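Alcohol dehydrogenase IV (Corynebacterium glutamicum, PDB 3IV7) probably acts as an NAD-dependent maleylacetate reductase of the iron-containing alcohol dehydrogenase family, and possibly as an alcohol dehydrogenase. Local coordinates at residues A196-R200 and R281-F286; L248-L254 and L308-F313; F313-I318 and L346-L350. The contacts are given in a common frame with arbitrary orientation. Residues are numbered along the deposited sequence.

Contact 1 (A196-R200 and R281-F286). With EDO (1,2-ethanediol), chain C.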
loop_
_atom_site.group_PDB
_atom_site.type_symbol
_atom_site.label_atom_id
_atom_site.label_comp_id
_atom_site.label_asym_id
_atom_site.label_seq_id
_atom_site.Cartn_x
_atom_site.Cartn_y
_atom_site.Cartn_z
ATOM N N ALA A 196 -10.954 0.739 3.231
ATOM C CA ALA A 196 -11.846 1.901 3.384
ATOM C C ALA A 196 -11.765 2.811 2.145
ATOM O O ALA A 196 -12.752 3.390 1.749
ATOM C CB ALA A 196 -11.474 2.679 4.619
ATOM N N GLU A 197 -10.567 2.939 1.571
ATOM C CA GLU A 197 -10.386 3.683 0.336
ATOM C C GLU A 197 -11.114 2.974 -0.790
ATOM O O GLU A 197 -11.687 3.618 -1.655
ATOM C CB GLU A 197 -8.902 3.833 0.007
ATOM C CG GLU A 197 -8.592 4.460 -1.358
ATOM C CD GLU A 197 -8.866 5.953 -1.447
ATOM O OE1 GLU A 197 -9.454 6.540 -0.497
ATOM O OE2 GLU A 197 -8.424 6.562 -2.482
ATOM N N GLY A 198 -11.113 1.641 -0.766
ATOM C CA GLY A 198 -11.874 0.871 -1.762
ATOM C C GLY A 198 -13.377 1.082 -1.613
ATOM O O GLY A 198 -14.094 1.186 -2.611
ATOM N N ILE A 199 -13.864 1.110 -0.356
ATOM C CA ILE A 199 -15.278 1.360 -0.090
ATOM C C ILE A 199 -15.668 2.747 -0.629
ATOM O O ILE A 199 -16.684 2.884 -1.305
ATOM C CB ILE A 199 -15.635 1.293 1.405
ATOM C CG1 ILE A 199 -15.423 -0.121 1.949
ATOM C CG2 ILE A 199 -17.101 1.729 1.634
ATOM C CD1 ILE A 199 -15.584 -0.239 3.494
ATOM N N ARG A 200 -14.842 3.750 -0.349
ATOM C CA ARG A 200 -15.110 5.105 -0.804
ATOM C C ARG A 200 -15.244 5.169 -2.329
ATOM O O ARG A 200 -16.232 5.691 -2.835
ATOM C CB ARG A 200 -13.997 6.065 -0.357
ATOM C CG ARG A 200 -14.268 7.560 -0.722
ATOM C CD ARG A 200 -12.982 8.413 -0.701
ATOM N NE ARG A 200 -11.953 7.904 -1.615
ATOM C CZ ARG A 200 -11.944 8.084 -2.938
ATOM N NH1 ARG A 200 -12.935 8.739 -3.545
ATOM N NH2 ARG A 200 -10.958 7.563 -3.671
ATOM N N ARG A 281 -15.249 2.571 10.692
ATOM C CA ARG A 281 -14.433 2.860 9.532
ATOM C C ARG A 281 -15.271 2.735 8.239
ATOM O O ARG A 281 -15.208 3.590 7.371
ATOM C CB ARG A 281 -13.226 1.933 9.489
ATOM C CG ARG A 281 -12.198 2.357 8.480
ATOM C CD ARG A 281 -11.184 1.286 8.225
ATOM N NE ARG A 281 -10.207 1.155 9.294
ATOM C CZ ARG A 281 -9.113 1.899 9.431
ATOM N NH1 ARG A 281 -8.846 2.890 8.584
ATOM N NH2 ARG A 281 -8.281 1.658 10.446
ATOM N N ALA A 282 -16.060 1.676 8.134
ATOM C CA ALA A 282 -16.890 1.466 6.941
ATOM C C ALA A 282 -17.920 2.617 6.826
ATOM O O ALA A 282 -18.083 3.217 5.772
ATOM C CB ALA A 282 -17.594 0.096 7.020
ATOM N N ALA A 283 -18.573 2.918 7.944
ATOM C CA ALA A 283 -19.531 4.024 8.029
ATOM C C ALA A 283 -18.925 5.327 7.503
ATOM O O ALA A 283 -19.521 5.986 6.674
ATOM C CB ALA A 283 -20.014 4.206 9.492
ATOM N N ALA A 284 -17.735 5.686 7.996
ATOM C CA ALA A 284 -17.035 6.884 7.528
ATOM C C ALA A 284 -16.774 6.829 6.016
ATOM O O ALA A 284 -16.927 7.817 5.310
ATOM C CB ALA A 284 -15.718 7.042 8.270
ATOM N N ALA A 285 -16.363 5.672 5.532
ATOM C CA ALA A 285 -16.081 5.511 4.132
ATOM C C ALA A 285 -17.337 5.683 3.295
ATOM O O ALA A 285 -17.263 6.172 2.186
ATOM C CB ALA A 285 -15.453 4.162 3.878
ATOM N N PHE A 286 -18.482 5.230 3.816
ATOM C CA PHE A 286 -19.765 5.402 3.135
ATOM C C PHE A 286 -20.290 6.828 3.287
ATOM O O PHE A 286 -21.096 7.276 2.491
ATOM C CB PHE A 286 -20.821 4.417 3.651
ATOM C CG PHE A 286 -20.747 3.032 3.025
ATOM C CD1 PHE A 286 -20.987 2.854 1.692
ATOM C CD2 PHE A 286 -20.518 1.923 3.808
ATOM C CE1 PHE A 286 -20.934 1.595 1.125
ATOM C CE2 PHE A 286 -20.448 0.657 3.249
ATOM C CZ PHE A 286 -20.671 0.483 1.937
HETATM C C1 EDO C . -10.967 -1.362 12.093
HETATM O O1 EDO C . -10.830 -1.511 10.677
HETATM C C2 EDO C . -9.602 -1.464 12.756
HETATM O O2 EDO C . -8.962 -0.191 12.681
HETATM O O HOH W 1 -18.195 7.055 -0.535
#

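Contact 2 (L248-L254 and L308-F313)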
loop_
_atom_site.group_PDB
_atom_site.type_symbol
_atom_site.label_atom_id
_atom_site.label_comp_id
_atom_site.label_asym_id
_atom_site.label_seq_id
_atom_site.Cartn_x
_atom_site.Cartn_y
_atom_site.Cartn_z
ATOM N N LEU A 248 -20.619 -21.489 -1.631
ATOM C CA LEU A 248 -21.781 -21.340 -2.509
ATOM C C LEU A 248 -21.373 -21.449 -3.990
ATOM O O LEU A 248 -22.097 -22.038 -4.788
ATOM C CB LEU A 248 -22.553 -20.036 -2.216
ATOM C CG LEU A 248 -23.290 -19.914 -0.856
ATOM C CD1 LEU A 248 -23.978 -18.546 -0.706
ATOM C CD2 LEU A 248 -24.313 -21.027 -0.672
ATOM N N GLY A 249 -20.201 -20.920 -4.335
ATOM C CA GLY A 249 -19.669 -21.017 -5.709
ATOM C C GLY A 249 -19.112 -22.402 -6.021
ATOM O O GLY A 249 -19.300 -22.924 -7.108
ATOM N N GLY A 250 -18.454 -23.005 -5.041
ATOM C CA GLY A 250 -17.778 -24.283 -5.240
ATOM C C GLY A 250 -18.713 -25.457 -5.221
ATOM O O GLY A 250 -18.750 -26.251 -6.157
ATOM N N THR A 251 -19.512 -25.538 -4.176
ATOM C CA THR A 251 -20.367 -26.682 -3.957
ATOM C C THR A 251 -21.707 -26.568 -4.652
ATOM O O THR A 251 -22.257 -27.572 -5.110
ATOM C CB THR A 251 -20.620 -26.864 -2.467
ATOM O OG1 THR A 251 -19.365 -26.856 -1.765
ATOM C CG2 THR A 251 -21.383 -28.174 -2.200
ATOM N N PHE A 252 -22.257 -25.355 -4.724
ATOM C CA PHE A 252 -23.592 -25.182 -5.317
ATOM C C PHE A 252 -23.564 -24.500 -6.647
ATOM O O PHE A 252 -24.596 -24.237 -7.223
ATOM C CB PHE A 252 -24.482 -24.416 -4.356
ATOM C CG PHE A 252 -24.686 -25.111 -3.077
ATOM C CD1 PHE A 252 -23.789 -24.952 -2.044
ATOM C CD2 PHE A 252 -25.750 -25.960 -2.907
ATOM C CE1 PHE A 252 -23.966 -25.602 -0.867
ATOM C CE2 PHE A 252 -25.926 -26.618 -1.725
ATOM C CZ PHE A 252 -25.042 -26.427 -0.700
ATOM N N ASN A 253 -22.374 -24.180 -7.119
ATOM C CA ASN A 253 -22.196 -23.513 -8.404
ATOM C C ASN A 253 -23.090 -22.292 -8.622
ATOM O O ASN A 253 -23.573 -22.059 -9.720
ATOM C CB ASN A 253 -22.374 -24.510 -9.555
ATOM C CG ASN A 253 -21.732 -24.004 -10.881
ATOM O OD1 ASN A 253 -20.716 -23.300 -10.872
ATOM N ND2 ASN A 253 -22.339 -24.361 -11.998
ATOM N N LEU A 254 -23.279 -21.484 -7.580
ATOM C CA LEU A 254 -24.062 -20.246 -7.736
ATOM C C LEU A 254 -23.187 -19.243 -8.475
ATOM O O LEU A 254 -21.980 -19.340 -8.417
ATOM C CB LEU A 254 -24.488 -19.682 -6.374
ATOM C CG LEU A 254 -25.421 -20.527 -5.526
ATOM C CD1 LEU A 254 -25.973 -19.689 -4.352
ATOM C CD2 LEU A 254 -26.545 -21.094 -6.380
ATOM N N LEU A 308 -30.618 -15.158 -2.928
ATOM C CA LEU A 308 -29.939 -16.301 -3.559
ATOM C C LEU A 308 -30.921 -17.231 -4.267
ATOM O O LEU A 308 -30.524 -17.971 -5.197
ATOM C CB LEU A 308 -29.073 -17.066 -2.549
ATOM C CG LEU A 308 -27.983 -16.226 -1.841
ATOM C CD1 LEU A 308 -27.425 -16.983 -0.652
ATOM C CD2 LEU A 308 -26.881 -15.842 -2.807
ATOM N N SER A 309 -32.199 -17.185 -3.865
ATOM C CA SER A 309 -33.236 -17.931 -4.545
ATOM C C SER A 309 -33.345 -17.535 -6.033
ATOM O O SER A 309 -33.806 -18.308 -6.818
ATOM C CB SER A 309 -34.618 -17.746 -3.865
ATOM O OG SER A 309 -35.078 -16.409 -3.984
ATOM N N ASP A 310 -32.959 -16.317 -6.386
ATOM C CA ASP A 310 -32.966 -15.911 -7.782
ATOM C C ASP A 310 -31.964 -16.716 -8.642
ATOM O O ASP A 310 -32.074 -16.704 -9.857
ATOM C CB ASP A 310 -32.646 -14.434 -7.923
ATOM C CG ASP A 310 -33.843 -13.536 -7.651
ATOM O OD1 ASP A 310 -34.972 -14.036 -7.402
ATOM O OD2 ASP A 310 -33.653 -12.314 -7.697
ATOM N N TYR A 311 -30.996 -17.395 -7.998
ATOM C CA TYR A 311 -29.946 -18.154 -8.708
ATOM C C TYR A 311 -30.065 -19.644 -8.470
ATOM O O TYR A 311 -29.160 -20.396 -8.773
ATOM C CB TYR A 311 -28.545 -17.622 -8.307
ATOM C CG TYR A 311 -28.553 -16.125 -8.271
ATOM C CD1 TYR A 311 -28.781 -15.397 -9.427
ATOM C CD2 TYR A 311 -28.531 -15.441 -7.070
ATOM C CE1 TYR A 311 -28.887 -14.030 -9.402
ATOM C CE2 TYR A 311 -28.637 -14.050 -7.033
ATOM C CZ TYR A 311 -28.845 -13.363 -8.183
ATOM O OH TYR A 311 -29.001 -12.010 -8.142
ATOM N N GLY A 312 -31.182 -20.064 -7.927
ATOM C CA GLY A 312 -31.473 -21.495 -7.800
ATOM C C GLY A 312 -31.137 -22.115 -6.448
ATOM O O GLY A 312 -31.407 -23.275 -6.230
ATOM N N PHE A 313 -30.551 -21.338 -5.539
ATOM C CA PHE A 313 -30.251 -21.853 -4.209
ATOM C C PHE A 313 -31.566 -22.126 -3.498
ATOM O O PHE A 313 -32.523 -21.433 -3.714
ATOM C CB PHE A 313 -29.409 -20.839 -3.431
ATOM C CG PHE A 313 -28.856 -21.375 -2.159
ATOM C CD1 PHE A 313 -28.079 -22.527 -2.162
ATOM C CD2 PHE A 313 -29.085 -20.724 -0.958
ATOM C CE1 PHE A 313 -27.575 -23.045 -0.972
ATOM C CE2 PHE A 313 -28.559 -21.233 0.261
ATOM C CZ PHE A 313 -27.814 -22.381 0.250
#

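Contact 3 (F313-I318 and L346-L350)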
loop_
_atom_site.group_PDB
_atom_site.type_symbol
_atom_site.label_atom_id
_atom_site.label_comp_id
_atom_site.label_asym_id
_atom_site.label_seq_id
_atom_site.Cartn_x
_atom_site.Cartn_y
_atom_site.Cartn_z
ATOM N N PHE A 313 -30.551 -21.338 -5.539
ATOM C CA PHE A 313 -30.251 -21.853 -4.209
ATOM C C PHE A 313 -31.566 -22.126 -3.498
ATOM O O PHE A 313 -32.523 -21.433 -3.714
ATOM C CB PHE A 313 -29.409 -20.839 -3.431
ATOM C CG PHE A 313 -28.856 -21.375 -2.159
ATOM C CD1 PHE A 313 -28.079 -22.527 -2.162
ATOM C CD2 PHE A 313 -29.085 -20.724 -0.958
ATOM C CE1 PHE A 313 -27.575 -23.045 -0.972
ATOM C CE2 PHE A 313 -28.559 -21.233 0.261
ATOM C CZ PHE A 313 -27.814 -22.381 0.250
ATOM N N GLU A 314 -31.620 -23.197 -2.714
ATOM C CA GLU A 314 -32.824 -23.561 -1.981
ATOM C C GLU A 314 -32.495 -23.805 -0.507
ATOM O O GLU A 314 -31.339 -24.092 -0.156
ATOM C CB GLU A 314 -33.449 -24.835 -2.577
ATOM C CG GLU A 314 -33.460 -24.860 -4.099
ATOM C CD GLU A 314 -34.375 -25.899 -4.641
ATOM O OE1 GLU A 314 -34.097 -27.105 -4.448
ATOM O OE2 GLU A 314 -35.371 -25.519 -5.285
ATOM N N ALA A 315 -33.516 -23.689 0.344
ATOM C CA ALA A 315 -33.378 -23.908 1.777
ATOM C C ALA A 315 -32.792 -25.273 2.090
ATOM O O ALA A 315 -32.040 -25.427 3.048
ATOM C CB ALA A 315 -34.754 -23.765 2.475
ATOM N N SER A 316 -33.174 -26.276 1.299
ATOM C CA SER A 316 -32.744 -27.636 1.542
ATOM C C SER A 316 -31.221 -27.789 1.441
ATOM O O SER A 316 -30.680 -28.729 1.962
ATOM C CB SER A 316 -33.442 -28.609 0.564
ATOM O OG SER A 316 -33.095 -28.290 -0.768
ATOM N N GLY A 317 -30.568 -26.875 0.750
ATOM C CA GLY A 317 -29.096 -26.867 0.618
ATOM C C GLY A 317 -28.315 -26.125 1.712
ATOM O O GLY A 317 -27.084 -26.230 1.782
ATOM N N ILE A 318 -29.011 -25.400 2.577
ATOM C CA ILE A 318 -28.345 -24.617 3.646
ATOM C C ILE A 318 -27.587 -25.507 4.686
ATOM O O ILE A 318 -26.482 -25.175 5.095
ATOM C CB ILE A 318 -29.353 -23.733 4.367
ATOM C CG1 ILE A 318 -29.838 -22.617 3.432
ATOM C CG2 ILE A 318 -28.756 -23.148 5.669
ATOM C CD1 ILE A 318 -31.066 -21.862 3.966
ATOM N N LEU A 346 -27.868 -17.651 6.133
ATOM C CA LEU A 346 -28.135 -18.145 4.785
ATOM C C LEU A 346 -29.657 -18.139 4.428
ATOM O O LEU A 346 -30.009 -17.980 3.271
ATOM C CB LEU A 346 -27.536 -19.531 4.585
ATOM C CG LEU A 346 -26.013 -19.572 4.448
ATOM C CD1 LEU A 346 -25.531 -21.028 4.258
ATOM C CD2 LEU A 346 -25.562 -18.707 3.313
ATOM N N GLU A 347 -30.530 -18.324 5.425
ATOM C CA GLU A 347 -31.990 -18.207 5.203
ATOM C C GLU A 347 -32.348 -16.799 4.796
ATOM O O GLU A 347 -33.170 -16.596 3.916
ATOM C CB GLU A 347 -32.778 -18.548 6.466
ATOM C CG GLU A 347 -32.761 -19.962 6.842
ATOM C CD GLU A 347 -33.280 -20.180 8.251
ATOM O OE1 GLU A 347 -34.161 -19.395 8.698
ATOM O OE2 GLU A 347 -32.801 -21.123 8.908
ATOM N N ALA A 348 -31.737 -15.822 5.450
ATOM C CA ALA A 348 -31.980 -14.408 5.128
ATOM C C ALA A 348 -31.520 -14.073 3.716
ATOM O O ALA A 348 -32.230 -13.384 2.976
ATOM C CB ALA A 348 -31.292 -13.492 6.147
ATOM N N ALA A 349 -30.324 -14.546 3.352
ATOM C CA ALA A 349 -29.772 -14.305 2.024
ATOM C C ALA A 349 -30.580 -15.036 0.953
ATOM O O ALA A 349 -30.710 -14.547 -0.151
ATOM C CB ALA A 349 -28.313 -14.714 1.955
ATOM N N LEU A 350 -31.094 -16.214 1.291
ATOM C CA LEU A 350 -31.895 -16.993 0.381
ATOM C C LEU A 350 -33.091 -16.222 -0.109
ATOM O O LEU A 350 -33.359 -16.197 -1.307
ATOM C CB LEU A 350 -32.384 -18.268 1.057
ATOM C CG LEU A 350 -33.366 -19.140 0.250
ATOM C CD1 LEU A 350 -32.699 -19.730 -1.011
ATOM C CD2 LEU A 350 -33.940 -20.225 1.147
#

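Contact 1 (A196-R200 and R281-F286)
Helices 189-211 and 276-286 pack side by side, the short axes of A196-R200 and R281-F286 8.4 Å apart at a crossing angle of -33°. A196 O lies 3.5 Å from A285 CB, and A196 CB is 3.9 Å from R281 CD; R281 NE and NH2 hydrogen-bond O1 and O2 of a 1,2-ethanediol, probably from the crystallisation liquor. E197 faces away and salt-bridges R200 (R200 NH2 to E197 OE2, 3.0 Å). I199 buries the most surface, 82 Å²: I199 CD1 reaches A282 CB at 4.1 Å, and I199 CG2 meets A285 CB at 3.7 Å and sits over the F286 ring, 3.7 Å from its centroid and 7° off the normal, a CH-pi contact. L175 of helix 164-181 touches I199 and F286. At R200 the backbones come closest, CA to A285 CA 5.0 Å. Small alanines permit this close helix-on-helix packing in the mostly helical C-terminal part of the fold; the direct contacts are apolar, and a water bonding A285 O and, weakly, R200 O is the polar link.

Contact 2 (L248-L254 and L308-F313)
F313 and L254 are the two large bumps, and L248, F252 and L254 shape the hollow that receives the F313 ring. L248 CD2 lies over one face of the F313 ring, 4.1 Å from the centroid and 24° off the normal, a CH-pi contact. The edge of the F313 ring points at the face of F252 in a T-shaped pair, with centroids 5.3 Å apart and planes at 85°; L254 CD1 packs against F313 CB at 3.7 Å. L254 CD2 lies 3.6 Å from Y311 O and 4.4 Å from Y311 CB, and L254 CD1 is 4.2 Å from L308 CD2. L308 meets L248, CD1 to CD1 at 3.8 Å. N253, with positive phi (49°), turns the chain so that L254 N bonds L248 O at 3.1 Å. The contact therefore joins the C-terminal end of helix 240-250 to the loop between helices 291-301 and 318-326, with T259 of helix 256-271 touching L248 and L254, and A321 of helix 318-326 touching F252.

Contact 3 (F313-I318 and L346-L350)
Along helix 339-351, the first residue to meet F313-I318 is L346, whose CB lies 4.0 Å from I318 CG2; the CA atoms of this pair are 6.6 Å apart. The L346 side chain also touches A321 and V322 of helix 318-326 and I244 of helix 240-250, so it belongs to a wider core. E347 takes part through its aliphatic portion, E347 CG to I318 CD1 at 3.8 Å, while its carboxylate has a long, weak ion pair with R344. One turn beyond L346, linked to it by the helical bond from L350 N to L346 O (2.9 Å), L350 makes the broadest contribution, with 87 Å² covered. L350 CD1 lies 3.2 Å from F313 O, 3.7 Å from F313 CD2 and 4.0 Å from E314 CA. L350 CD2 is 3.6 Å from A315 N, 3.9 Å from A315 CB and 4.3 Å from I318 CD1. The leucine thus fits a hollow between F313, A315 and I318, beside two overlapping turns in which G317 N bonds E314 O at 3.0 Å and I318 N bonds A315 O at 3.1 Å. Helix 339-351 so packs on the loop leading into helix 318-326 and on its first residue, I318. Across the interface the close pairs are carbon against carbon or leucine methyl against backbone, so the 320 Å² buried here depends on shape fit and apolar burial rather than on polar pairing.

Contacts 2 and 3 form one continuous patch: their centres are 9 Å apart, they share F313, and two probable backbone hydrogen bonds, L308 N to A349 O (2.8 Å) and S309 N to L350 O (3.0 Å), tie the 308-313 loop to helix 339-351. The loop between helices 291-301 and 318-326 therefore bridges helices 240-250 and 339-351. Contact 1 lies apart, its centre 28 Å from contact 2 and 29 Å from contact 3, joining helices 189-211 and 276-286. Along the chain, contacts 1 and 2 interleave, whereas contact 3 follows contact 1 and takes up where contact 2 ends. All three lie in the C-terminal part of the dehydrogenase, where they link sequence-distant parts of its largely helical structure.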